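Local coordinates for protein putative surface-anchored fimbrial subunit (Corynebacterium diphtheriae, PDB 3HR6) that probably forms the shaft of the surface pili as their major subunit, built of tandem Ig-like modules and carrying a bound calcium ion, at residues 150-155 against 166-171; 160-165 against 365-370; 191-196 against 254-259; 303-308 against 414-419. One frame throughout, in Å; residues are numbered along the deposited sequence.

Interaction 1 of 4, residues 150-155 against 166-171; sequences TAVDPD and NVKYRV. With CA (calcium ion), chain B.
T150 and R170 exchange two backbone hydrogen bonds, T150 N to R170 O at 2.8 Å and R170 N to T150 O at 2.9 Å. Two residues on, V152 and K168 form a second such pair: V152 N reaches K168 O at 2.8 Å, whereas the return bond is more bent, 141° at the hydrogen. Between them A151 faces Y169 in a non-hydrogen-bonded antiparallel pair. Where the pairing ends, the loop turns to the calcium ion. D153 gives it both carboxylate oxygens and D155 its carbonyl O, the latter at 2.2 Å; Q158, G160, E165 and two waters complete the site. D155 N also donates to D153 OD1 from above the carboxylate plane, an Asx turn that steadies this ligand. One of the metal waters donates to N166 O, which links the ion to the partner strand. Packing is modest. P154 lays CD 3.2 Å from N166 O, A151 CB sits 3.8 Å from Y169 CE1, and T150 and R170 run side by side, sharing a water that lies in plane at the guanidinium edge. The arrangement is an antiparallel pair at the margin of an Ig-like module's sheet, its connecting loop wrapped round calcium.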
loop_
_atom_site.group_PDB
_atom_site.type_symbol
_atom_site.label_atom_id
_atom_site.label_comp_id
_atom_site.label_asym_id
_atom_site.label_seq_id
_atom_site.Cartn_x
_atom_site.Cartn_y
_atom_site.Cartn_z
ATOM N N THR A 150 8.425 -4.088 0.282
ATOM C CA THR A 150 9.159 -5.094 -0.459
ATOM C C THR A 150 8.528 -6.469 -0.320
ATOM O O THR A 150 7.721 -6.716 0.578
ATOM C CB THR A 150 10.594 -5.135 -0.001
ATOM O OG1 THR A 150 10.674 -5.387 1.429
ATOM C CG2 THR A 150 11.333 -3.847 -0.418
ATOM N N ALA A 151 8.943 -7.363 -1.197
ATOM C CA ALA A 151 8.549 -8.779 -1.170
ATOM C C ALA A 151 9.790 -9.610 -0.929
ATOM O O ALA A 151 10.885 -9.258 -1.353
ATOM C CB ALA A 151 7.892 -9.203 -2.467
ATOM N N VAL A 152 9.604 -10.688 -0.169
ATOM C CA VAL A 152 10.656 -11.591 0.235
ATOM C C VAL A 152 10.137 -13.016 -0.032
ATOM O O VAL A 152 8.966 -13.277 0.130
ATOM C CB VAL A 152 10.943 -11.405 1.735
ATOM C CG1 VAL A 152 11.853 -12.468 2.256
ATOM C CG2 VAL A 152 11.532 -9.978 1.943
ATOM N N ASP A 153 11.007 -13.910 -0.496
ATOM C CA ASP A 153 10.654 -15.326 -0.588
ATOM C C ASP A 153 10.881 -15.926 0.816
ATOM O O ASP A 153 12.031 -16.006 1.324
ATOM C CB ASP A 153 11.537 -16.048 -1.599
ATOM C CG ASP A 153 11.164 -17.501 -1.751
ATOM O OD1 ASP A 153 10.145 -17.917 -1.144
ATOM O OD2 ASP A 153 11.875 -18.211 -2.505
ATOM N N PRO A 154 9.798 -16.357 1.480
ATOM C CA PRO A 154 9.959 -16.848 2.864
ATOM C C PRO A 154 10.479 -18.269 2.976
ATOM O O PRO A 154 10.784 -18.736 4.099
ATOM C CB PRO A 154 8.526 -16.795 3.414
ATOM C CG PRO A 154 7.690 -16.935 2.265
ATOM C CD PRO A 154 8.392 -16.272 1.116
ATOM N N ASP A 155 10.538 -18.979 1.859
ATOM C CA ASP A 155 11.002 -20.348 1.833
ATOM C C ASP A 155 11.817 -20.553 0.560
ATOM O O ASP A 155 11.282 -20.439 -0.532
ATOM C CB ASP A 155 9.804 -21.257 1.897
ATOM C CG ASP A 155 10.168 -22.698 2.032
ATOM O OD1 ASP A 155 10.606 -23.282 1.047
ATOM O OD2 ASP A 155 10.003 -23.245 3.123
ATOM N N ASN A 166 4.022 -19.512 -0.478
ATOM C CA ASN A 166 3.758 -18.261 0.180
ATOM C C ASN A 166 4.710 -17.147 -0.235
ATOM O O ASN A 166 5.883 -17.360 -0.497
ATOM C CB ASN A 166 3.854 -18.430 1.679
ATOM C CG ASN A 166 2.904 -19.467 2.209
ATOM O OD1 ASN A 166 1.705 -19.438 1.942
ATOM N ND2 ASN A 166 3.443 -20.432 2.947
ATOM N N VAL A 167 4.140 -15.949 -0.289
ATOM C CA VAL A 167 4.883 -14.712 -0.426
ATOM C C VAL A 167 4.994 -14.102 0.948
ATOM O O VAL A 167 4.149 -14.333 1.816
ATOM C CB VAL A 167 4.207 -13.745 -1.431
ATOM C CG1 VAL A 167 2.722 -13.338 -1.007
ATOM C CG2 VAL A 167 5.100 -12.483 -1.717
ATOM N N LYS A 168 6.017 -13.292 1.126
ATOM C CA LYS A 168 6.169 -12.475 2.324
ATOM C C LYS A 168 6.334 -11.029 1.890
ATOM O O LYS A 168 7.016 -10.738 0.920
ATOM C CB LYS A 168 7.385 -12.926 3.109
ATOM C CG LYS A 168 7.677 -12.130 4.379
ATOM C CD LYS A 168 8.668 -12.895 5.229
ATOM C CE LYS A 168 9.218 -12.102 6.321
ATOM N NZ LYS A 168 10.229 -12.895 7.084
ATOM N N TYR A 169 5.648 -10.131 2.579
ATOM C CA TYR A 169 5.799 -8.704 2.369
ATOM C C TYR A 169 6.310 -8.028 3.608
ATOM O O TYR A 169 6.055 -8.454 4.715
ATOM C CB TYR A 169 4.497 -8.074 1.968
ATOM C CG TYR A 169 3.993 -8.469 0.631
ATOM C CD1 TYR A 169 4.727 -8.205 -0.514
ATOM C CD2 TYR A 169 2.797 -9.118 0.497
ATOM C CE1 TYR A 169 4.226 -8.592 -1.790
ATOM C CE2 TYR A 169 2.294 -9.474 -0.722
ATOM C CZ TYR A 169 3.031 -9.225 -1.860
ATOM O OH TYR A 169 2.452 -9.653 -3.032
ATOM N N ARG A 170 7.044 -6.959 3.392
ATOM C CA ARG A 170 7.643 -6.142 4.437
ATOM C C ARG A 170 7.317 -4.697 4.093
ATOM O O ARG A 170 7.581 -4.232 2.977
ATOM C CB ARG A 170 9.141 -6.337 4.478
ATOM C CG ARG A 170 9.837 -5.509 5.489
ATOM C CD ARG A 170 11.312 -5.633 5.311
ATOM N NE ARG A 170 12.052 -5.082 6.427
ATOM C CZ ARG A 170 12.466 -3.828 6.537
ATOM N NH1 ARG A 170 12.221 -2.937 5.578
ATOM N NH2 ARG A 170 13.160 -3.458 7.633
ATOM N N VAL A 171 6.703 -4.011 5.046
ATOM C CA VAL A 171 6.304 -2.626 4.913
ATOM C C VAL A 171 6.981 -1.804 5.997
ATOM O O VAL A 171 6.708 -1.977 7.220
ATOM C CB VAL A 171 4.768 -2.426 5.033
ATOM C CG1 VAL A 171 4.408 -0.888 4.923
ATOM C CG2 VAL A 171 4.032 -3.229 3.984
HETATM CA CA CA B . 9.972 -20.059 -2.319
HETATM O O HOH W 1 10.538 -3.035 3.041
HETATM O O HOH W 2 9.939 -22.553 -1.547
HETATM O O HOH W 3 7.892 -19.713 -0.740
#

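Interaction 2 of 4, residues 160-165 against 365-370; sequences GFSVGE and SGIHLG. With CA (calcium ion), chain B.
F161 and H368 lie face to face at the dense end of this contact, with ring centroids 3.8 Å apart and planes only 18° from parallel. H368 CE1 sits over the centre of the phenyl ring, 3.2 Å from F161 CZ. The imidazole is gripped from its own rim as well: F161 N donates to H368 ND1 at 2.8 Å, tilted 21° from the ring plane, while H368 NE2 makes a weak bond to G370 O and a further one to T371. H368 CG is anti to its backbone N (chi1 169°), and the bond from F161 N ties the loop backbone to the ring. Next to the stack, S162 OG accepts from H368 N at 2.9 Å, and V163 N donates to G366 O, also at 2.9 Å. V163 CG2 closes over G366 CA at 3.6 Å. Beyond V163 the loop swings away: a type II turn from S162 to E165 carries exposed G164 through its corner, and E165 points OE1 at the calcium ion rather than at 365-370. G160 O binds the same metal. This is a calcium-binding loop joined, next to its ligand G160, by a buried histidine-phenylalanine stack to a strand distant in sequence.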
loop_
_atom_site.group_PDB
_atom_site.type_symbol
_atom_site.label_atom_id
_atom_site.label_comp_id
_atom_site.label_asym_id
_atom_site.label_seq_id
_atom_site.Cartn_x
_atom_site.Cartn_y
_atom_site.Cartn_z
ATOM N N GLY A 160 11.439 -18.117 -5.461
ATOM C CA GLY A 160 10.260 -17.326 -5.659
ATOM C C GLY A 160 9.060 -17.792 -4.903
ATOM O O GLY A 160 9.149 -18.665 -3.974
ATOM N N PHE A 161 7.904 -17.270 -5.337
ATOM C CA PHE A 161 6.620 -17.605 -4.731
ATOM C C PHE A 161 5.616 -17.834 -5.836
ATOM O O PHE A 161 4.620 -17.136 -5.998
ATOM C CB PHE A 161 6.132 -16.566 -3.701
ATOM C CG PHE A 161 6.562 -15.148 -3.977
ATOM C CD1 PHE A 161 5.790 -14.303 -4.771
ATOM C CD2 PHE A 161 7.720 -14.639 -3.399
ATOM C CE1 PHE A 161 6.186 -13.006 -4.997
ATOM C CE2 PHE A 161 8.083 -13.335 -3.626
ATOM C CZ PHE A 161 7.336 -12.538 -4.464
ATOM N N SER A 162 5.882 -18.888 -6.604
ATOM C CA SER A 162 4.932 -19.336 -7.608
ATOM C C SER A 162 3.620 -19.778 -6.903
ATOM O O SER A 162 3.575 -20.037 -5.670
ATOM C CB SER A 162 5.541 -20.508 -8.361
ATOM O OG SER A 162 6.524 -20.115 -9.290
ATOM N N VAL A 163 2.552 -19.865 -7.653
ATOM C CA VAL A 163 1.282 -20.331 -7.129
ATOM C C VAL A 163 1.517 -21.648 -6.382
ATOM O O VAL A 163 2.160 -22.565 -6.884
ATOM C CB VAL A 163 0.226 -20.525 -8.295
ATOM C CG1 VAL A 163 -1.039 -21.243 -7.775
ATOM C CG2 VAL A 163 -0.094 -19.147 -8.900
ATOM N N GLY A 164 1.055 -21.702 -5.154
ATOM C CA GLY A 164 1.166 -22.882 -4.338
ATOM C C GLY A 164 2.159 -22.697 -3.208
ATOM O O GLY A 164 2.236 -23.535 -2.306
ATOM N N GLU A 165 2.894 -21.600 -3.261
ATOM C CA GLU A 165 3.794 -21.213 -2.184
ATOM C C GLU A 165 3.325 -19.892 -1.539
ATOM O O GLU A 165 2.384 -19.251 -1.976
ATOM C CB GLU A 165 5.195 -20.988 -2.771
ATOM C CG GLU A 165 5.830 -22.246 -3.388
ATOM C CD GLU A 165 7.327 -22.331 -3.100
ATOM O OE1 GLU A 165 8.063 -21.382 -3.384
ATOM O OE2 GLU A 165 7.768 -23.376 -2.605
ATOM N N SER A 365 0.977 -22.999 -15.276
ATOM C CA SER A 365 0.574 -21.635 -14.918
ATOM C C SER A 365 1.138 -21.227 -13.576
ATOM O O SER A 365 1.481 -22.070 -12.744
ATOM C CB SER A 365 -0.958 -21.496 -14.824
ATOM O OG SER A 365 -1.637 -22.007 -15.957
ATOM N N GLY A 366 1.190 -19.922 -13.349
ATOM C CA GLY A 366 1.566 -19.402 -12.058
ATOM C C GLY A 366 3.006 -19.460 -11.637
ATOM O O GLY A 366 3.351 -19.529 -10.424
ATOM N N ILE A 367 3.876 -19.370 -12.630
ATOM C CA ILE A 367 5.282 -19.334 -12.457
ATOM C C ILE A 367 5.671 -17.907 -12.065
ATOM O O ILE A 367 5.562 -16.987 -12.885
ATOM C CB ILE A 367 6.053 -19.737 -13.735
ATOM C CG1 ILE A 367 5.648 -21.149 -14.222
ATOM C CG2 ILE A 367 7.509 -19.693 -13.445
ATOM C CD1 ILE A 367 5.993 -21.449 -15.691
ATOM N N HIS A 368 6.151 -17.735 -10.837
ATOM C CA HIS A 368 6.634 -16.423 -10.393
ATOM C C HIS A 368 8.029 -16.233 -10.941
ATOM O O HIS A 368 8.961 -16.978 -10.632
ATOM C CB HIS A 368 6.621 -16.335 -8.867
ATOM C CG HIS A 368 7.349 -15.140 -8.337
ATOM N ND1 HIS A 368 8.225 -15.187 -7.255
ATOM C CD2 HIS A 368 7.347 -13.849 -8.753
ATOM C CE1 HIS A 368 8.691 -13.979 -7.019
ATOM N NE2 HIS A 368 8.213 -13.155 -7.944
ATOM N N LEU A 369 8.208 -15.223 -11.776
ATOM C CA LEU A 369 9.466 -14.984 -12.442
ATOM C C LEU A 369 10.412 -14.046 -11.713
ATOM O O LEU A 369 11.610 -14.226 -11.731
ATOM C CB LEU A 369 9.164 -14.417 -13.822
ATOM C CG LEU A 369 8.397 -15.339 -14.728
ATOM C CD1 LEU A 369 8.005 -14.557 -15.961
ATOM C CD2 LEU A 369 9.251 -16.523 -15.158
ATOM N N GLY A 370 9.836 -13.048 -11.046
ATOM C CA GLY A 370 10.634 -12.037 -10.377
ATOM C C GLY A 370 9.774 -10.901 -9.884
ATOM O O GLY A 370 8.558 -10.943 -10.065
HETATM CA CA CA B . 9.972 -20.059 -2.319
HETATM O O HOH W 4 8.855 -18.945 -8.658
HETATM O O HOH W 2 9.939 -22.553 -1.547
HETATM O O HOH W 3 7.892 -19.713 -0.740
#

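Interaction 3 of 4, residues 191-196 against 254-259; sequences DKLPAE and VEFEAP
D191 and F256 meet edge-on: D191 OD2 lies in the plane of the phenyl ring, 3.6 Å from F256 CZ, and the carboxylate is turned 86° to that ring. The oxygen therefore faces the weakly positive hydrogen rim and keeps away from the pi cloud. Its stronger partner is K149, whose NZ hydrogen-bonds the same OD2. D191 CG stands anti to its backbone N (chi1 -172°), on a buried residue that points toward 254-259. On F256, chi1 of 66° sets CG between the backbone N and the carbonyl carbon; the bond from CA to CB points toward 191-196. L193 slides past it in the opposite direction, approaching obliquely; its CG and CD1 are each 4.0 Å from F256 CE1. The other branch, CD2, goes to A258 CB, again at 4.0 Å, and in this way one leucine touches both F256 and A258. These contacts are apolar and of ordinary van der Waals length. Farther on, E196 and P259 come near only through their backbones, and E196 is held instead by T261. F256 also touches L232, and P194 touches N271. The contact thus fills the interior between two facing sheets of an Ig-like module. An aspartate beside a lysine, with N271 close by, is consistent with the isopeptide-bond sites of such pilin modules, where an acidic residue accompanies the Lys-Asn pair.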
loop_
_atom_site.group_PDB
_atom_site.type_symbol
_atom_site.label_atom_id
_atom_site.label_comp_id
_atom_site.label_asym_id
_atom_site.label_seq_id
_atom_site.Cartn_x
_atom_site.Cartn_y
_atom_site.Cartn_z
ATOM N N ASP A 191 -3.171 -2.818 4.432
ATOM C CA ASP A 191 -2.704 -3.388 3.156
ATOM C C ASP A 191 -3.829 -4.197 2.594
ATOM O O ASP A 191 -4.268 -5.169 3.221
ATOM C CB ASP A 191 -1.443 -4.237 3.407
ATOM C CG ASP A 191 -0.774 -4.709 2.124
ATOM O OD1 ASP A 191 -1.515 -5.030 1.146
ATOM O OD2 ASP A 191 0.452 -4.726 2.105
ATOM N N LYS A 192 -4.350 -3.790 1.433
ATOM C CA LYS A 192 -5.414 -4.537 0.775
ATOM C C LYS A 192 -4.699 -5.470 -0.163
ATOM O O LYS A 192 -4.205 -5.048 -1.226
ATOM C CB LYS A 192 -6.405 -3.626 0.027
ATOM C CG LYS A 192 -7.635 -4.314 -0.549
ATOM C CD LYS A 192 -8.536 -3.197 -1.165
ATOM C CE LYS A 192 -9.868 -3.669 -1.627
ATOM N NZ LYS A 192 -10.580 -2.512 -2.210
ATOM N N LEU A 193 -4.565 -6.711 0.272
ATOM C CA LEU A 193 -3.804 -7.683 -0.459
ATOM C C LEU A 193 -4.398 -7.840 -1.860
ATOM O O LEU A 193 -5.599 -7.785 -2.017
ATOM C CB LEU A 193 -3.806 -9.033 0.246
ATOM C CG LEU A 193 -2.869 -9.237 1.470
ATOM C CD1 LEU A 193 -3.182 -8.288 2.602
ATOM C CD2 LEU A 193 -2.946 -10.666 1.961
ATOM N N PRO A 194 -3.526 -8.127 -2.839
ATOM C CA PRO A 194 -4.117 -8.487 -4.132
ATOM C C PRO A 194 -5.011 -9.725 -4.055
ATOM O O PRO A 194 -4.824 -10.591 -3.200
ATOM C CB PRO A 194 -2.899 -8.736 -5.028
ATOM C CG PRO A 194 -1.797 -9.061 -4.139
ATOM C CD PRO A 194 -2.081 -8.362 -2.785
ATOM N N ALA A 195 -5.975 -9.844 -4.961
ATOM C CA ALA A 195 -6.933 -10.932 -4.900
ATOM C C ALA A 195 -6.366 -12.311 -5.057
ATOM O O ALA A 195 -6.990 -13.252 -4.635
ATOM C CB ALA A 195 -8.039 -10.742 -5.934
ATOM N N GLU A 196 -5.182 -12.440 -5.640
ATOM C CA GLU A 196 -4.576 -13.717 -5.847
ATOM C C GLU A 196 -3.988 -14.328 -4.559
ATOM O O GLU A 196 -3.497 -15.462 -4.582
ATOM C CB GLU A 196 -3.521 -13.588 -6.924
ATOM C CG GLU A 196 -4.143 -13.143 -8.260
ATOM C CD GLU A 196 -4.154 -11.623 -8.496
ATOM O OE1 GLU A 196 -3.685 -10.870 -7.655
ATOM O OE2 GLU A 196 -4.629 -11.141 -9.578
ATOM N N VAL A 254 6.055 -3.791 9.477
ATOM C CA VAL A 254 5.049 -4.823 9.454
ATOM C C VAL A 254 5.521 -5.841 8.445
ATOM O O VAL A 254 5.831 -5.492 7.278
ATOM C CB VAL A 254 3.684 -4.254 9.040
ATOM C CG1 VAL A 254 2.607 -5.367 8.892
ATOM C CG2 VAL A 254 3.274 -3.176 10.048
ATOM N N GLU A 255 5.593 -7.102 8.870
ATOM C CA GLU A 255 5.835 -8.197 7.950
ATOM C C GLU A 255 4.751 -9.215 8.030
ATOM O O GLU A 255 4.187 -9.432 9.077
ATOM C CB GLU A 255 7.164 -8.878 8.221
ATOM C CG GLU A 255 8.324 -7.984 7.890
ATOM C CD GLU A 255 9.654 -8.731 7.988
ATOM O OE1 GLU A 255 9.785 -9.662 8.817
ATOM O OE2 GLU A 255 10.557 -8.394 7.199
ATOM N N PHE A 256 4.425 -9.816 6.890
ATOM C CA PHE A 256 3.474 -10.909 6.874
ATOM C C PHE A 256 3.685 -11.819 5.678
ATOM O O PHE A 256 4.280 -11.422 4.674
ATOM C CB PHE A 256 2.040 -10.347 6.903
ATOM C CG PHE A 256 1.645 -9.566 5.685
ATOM C CD1 PHE A 256 0.942 -10.144 4.649
ATOM C CD2 PHE A 256 1.968 -8.198 5.589
ATOM C CE1 PHE A 256 0.581 -9.373 3.527
ATOM C CE2 PHE A 256 1.623 -7.440 4.461
ATOM C CZ PHE A 256 0.904 -8.026 3.457
ATOM N N GLU A 257 3.161 -13.032 5.825
ATOM C CA GLU A 257 3.137 -14.003 4.749
ATOM C C GLU A 257 1.683 -14.265 4.318
ATOM O O GLU A 257 0.753 -14.152 5.115
ATOM C CB GLU A 257 3.787 -15.313 5.157
ATOM C CG GLU A 257 5.255 -15.228 5.421
ATOM C CD GLU A 257 5.906 -16.597 5.595
ATOM O OE1 GLU A 257 5.363 -17.590 5.066
ATOM O OE2 GLU A 257 6.962 -16.680 6.256
ATOM N N ALA A 258 1.516 -14.580 3.042
ATOM C CA ALA A 258 0.223 -15.056 2.560
ATOM C C ALA A 258 0.411 -16.047 1.430
ATOM O O ALA A 258 1.394 -15.959 0.699
ATOM C CB ALA A 258 -0.613 -13.891 2.085
ATOM N N PRO A 259 -0.553 -16.965 1.273
ATOM C CA PRO A 259 -0.438 -17.932 0.179
ATOM C C PRO A 259 -0.754 -17.339 -1.193
ATOM O O PRO A 259 -1.722 -16.592 -1.375
ATOM C CB PRO A 259 -1.409 -19.036 0.580
ATOM C CG PRO A 259 -2.324 -18.477 1.491
ATOM C CD PRO A 259 -1.618 -17.327 2.206
#

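Interaction 4 of 4, residues 303-308 against 414-419; sequences SSKFGQ and LEANES
K305 and A416 are the nearest points of two segments whose touching parts, 305-308 and 414-417, run in nearly opposite directions, 165° apart, with CA atoms 6.5 Å from each other, too far for backbone pairing. Side chains fill the separation. K305 CB meets A416 CB at 3.6 Å, and CG adds a contact of 4.0 Å to the same methyl. The lysine then bends at chi2 (-61°), after which the rest of its chain is extended. Its amine ends on the hydroxyl of S303, K305 NZ to S303 OG 2.8 Å. A second bond, to T420 O, lets one charged nitrogen tie the strand to the loop just past S419. CE passes N417 O on the way. At the other end L414, with CG anti to its backbone N (chi1 -164°), spreads its two methyls over the backbone: CD2 lies 4.2 Å from G307 C, and CD1 4.0 Å from Q308 O. The leucine reaches main-chain atoms here because G307 bears no side chain of its own. Q308 points away, its amide held by E425, S365 and Q263. The exposed part of the loop is shaped by N417, whose OD1 accepts from S419 N at 2.8 Å and S419 OG at 2.8 Å, both in the plane of its carbonyl; the first of these makes an Asx turn. Y381 touches K305, A416 and E418, and L414 also touches I367. The arrangement is a loop between strands 410-412 and 424-432 folded over strand 302-315 in the sandwich of the C-terminal Ig-like module.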
loop_
_atom_site.group_PDB
_atom_site.type_symbol
_atom_site.label_atom_id
_atom_site.label_comp_id
_atom_site.label_asym_id
_atom_site.label_seq_id
_atom_site.Cartn_x
_atom_site.Cartn_y
_atom_site.Cartn_z
ATOM N N SER A 303 5.561 -5.166 -7.493
ATOM C CA SER A 303 4.896 -5.907 -8.564
ATOM C C SER A 303 5.688 -7.158 -8.922
ATOM O O SER A 303 6.810 -7.090 -9.405
ATOM C CB SER A 303 4.696 -5.047 -9.797
ATOM O OG SER A 303 4.050 -5.750 -10.895
ATOM N N SER A 304 5.110 -8.309 -8.627
ATOM C CA SER A 304 5.741 -9.586 -8.931
ATOM C C SER A 304 5.178 -10.115 -10.225
ATOM O O SER A 304 3.977 -10.081 -10.437
ATOM C CB SER A 304 5.499 -10.562 -7.787
ATOM O OG SER A 304 6.134 -10.061 -6.612
ATOM N N LYS A 305 6.056 -10.571 -11.115
ATOM C CA LYS A 305 5.685 -10.879 -12.480
ATOM C C LYS A 305 5.557 -12.386 -12.660
ATOM O O LYS A 305 6.422 -13.122 -12.228
ATOM C CB LYS A 305 6.776 -10.348 -13.396
ATOM C CG LYS A 305 7.205 -8.908 -13.109
ATOM C CD LYS A 305 6.054 -7.926 -13.282
ATOM C CE LYS A 305 6.556 -6.504 -13.103
ATOM N NZ LYS A 305 5.492 -5.492 -13.307
ATOM N N PHE A 306 4.492 -12.794 -13.340
ATOM C CA PHE A 306 4.180 -14.207 -13.494
ATOM C C PHE A 306 4.169 -14.577 -14.943
ATOM O O PHE A 306 3.981 -13.753 -15.831
ATOM C CB PHE A 306 2.846 -14.565 -12.834
ATOM C CG PHE A 306 2.951 -14.721 -11.340
ATOM C CD1 PHE A 306 3.167 -13.614 -10.519
ATOM C CD2 PHE A 306 2.907 -15.971 -10.763
ATOM C CE1 PHE A 306 3.297 -13.778 -9.137
ATOM C CE2 PHE A 306 3.019 -16.125 -9.390
ATOM C CZ PHE A 306 3.237 -15.041 -8.579
ATOM N N GLY A 307 4.392 -15.875 -15.167
ATOM C CA GLY A 307 4.377 -16.407 -16.531
ATOM C C GLY A 307 3.738 -17.772 -16.593
ATOM O O GLY A 307 3.428 -18.397 -15.590
ATOM N N GLN A 308 3.488 -18.198 -17.803
ATOM C CA GLN A 308 2.731 -19.422 -18.071
ATOM C C GLN A 308 3.285 -20.069 -19.344
ATOM O O GLN A 308 3.470 -19.406 -20.340
ATOM C CB GLN A 308 1.284 -19.021 -18.333
ATOM C CG GLN A 308 0.382 -20.124 -18.757
ATOM C CD GLN A 308 -1.054 -19.669 -18.787
ATOM O OE1 GLN A 308 -1.769 -19.836 -17.791
ATOM N NE2 GLN A 308 -1.486 -19.090 -19.918
ATOM N N LEU A 414 11.330 -18.027 -20.786
ATOM C CA LEU A 414 10.267 -17.438 -20.006
ATOM C C LEU A 414 10.891 -16.564 -18.956
ATOM O O LEU A 414 11.439 -17.066 -17.994
ATOM C CB LEU A 414 9.440 -18.547 -19.349
ATOM C CG LEU A 414 8.105 -18.015 -18.850
ATOM C CD1 LEU A 414 7.108 -17.885 -20.041
ATOM C CD2 LEU A 414 7.603 -18.885 -17.727
ATOM N N GLU A 415 10.799 -15.254 -19.137
ATOM C CA GLU A 415 11.430 -14.327 -18.213
ATOM C C GLU A 415 10.678 -13.007 -18.236
ATOM O O GLU A 415 9.940 -12.692 -19.192
ATOM C CB GLU A 415 12.909 -14.134 -18.546
ATOM C CG GLU A 415 13.152 -13.374 -19.792
ATOM C CD GLU A 415 14.633 -13.190 -20.076
ATOM O OE1 GLU A 415 15.414 -14.172 -19.924
ATOM O OE2 GLU A 415 14.991 -12.054 -20.485
ATOM N N ALA A 416 10.887 -12.210 -17.206
ATOM C CA ALA A 416 10.258 -10.912 -17.099
ATOM C C ALA A 416 11.330 -9.898 -16.804
ATOM O O ALA A 416 12.495 -10.238 -16.603
ATOM C CB ALA A 416 9.190 -10.917 -15.985
ATOM N N ASN A 417 10.940 -8.639 -16.804
ATOM C CA ASN A 417 11.858 -7.568 -16.487
ATOM C C ASN A 417 11.064 -6.401 -15.912
ATOM O O ASN A 417 9.847 -6.503 -15.720
ATOM C CB ASN A 417 12.658 -7.203 -17.733
ATOM C CG ASN A 417 11.785 -6.754 -18.862
ATOM O OD1 ASN A 417 11.092 -5.739 -18.741
ATOM N ND2 ASN A 417 11.802 -7.504 -19.968
ATOM N N GLU A 418 11.754 -5.279 -15.654
ATOM C CA GLU A 418 11.088 -4.134 -15.052
ATOM C C GLU A 418 9.920 -3.571 -15.854
ATOM O O GLU A 418 9.005 -3.017 -15.267
ATOM C CB GLU A 418 12.097 -3.012 -14.743
ATOM C CG GLU A 418 12.687 -2.342 -15.973
ATOM C CD GLU A 418 13.993 -1.566 -15.696
ATOM O OE1 GLU A 418 14.590 -1.716 -14.608
ATOM O OE2 GLU A 418 14.412 -0.798 -16.578
ATOM N N SER A 419 9.936 -3.744 -17.158
ATOM C CA SER A 419 8.836 -3.279 -18.003
ATOM C C SER A 419 7.645 -4.222 -18.122
ATOM O O SER A 419 6.616 -3.822 -18.666
ATOM C CB SER A 419 9.319 -2.934 -19.402
ATOM O OG SER A 419 9.425 -4.067 -20.267
#

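Followed from the N terminus, interaction 1 closes first, a short loop between strands 148-152 and 166-174 that holds the calcium ion. Interaction 2 opens within that loop, so the two cross and share the metal, but it closes only some 200 residues later on strand 361-375. Interaction 3 is nested inside this long span; it follows interaction 1 in series and adjoins it through the neighbouring strands 166-174 and 251-259. Interaction 4 opens before interaction 2 closes and crosses it, and their strands 302-315 and 361-375 pair in one sheet. Interactions 1 and 3 thus organise the middle module, interaction 4 the C-terminal one, and interaction 2 joins them.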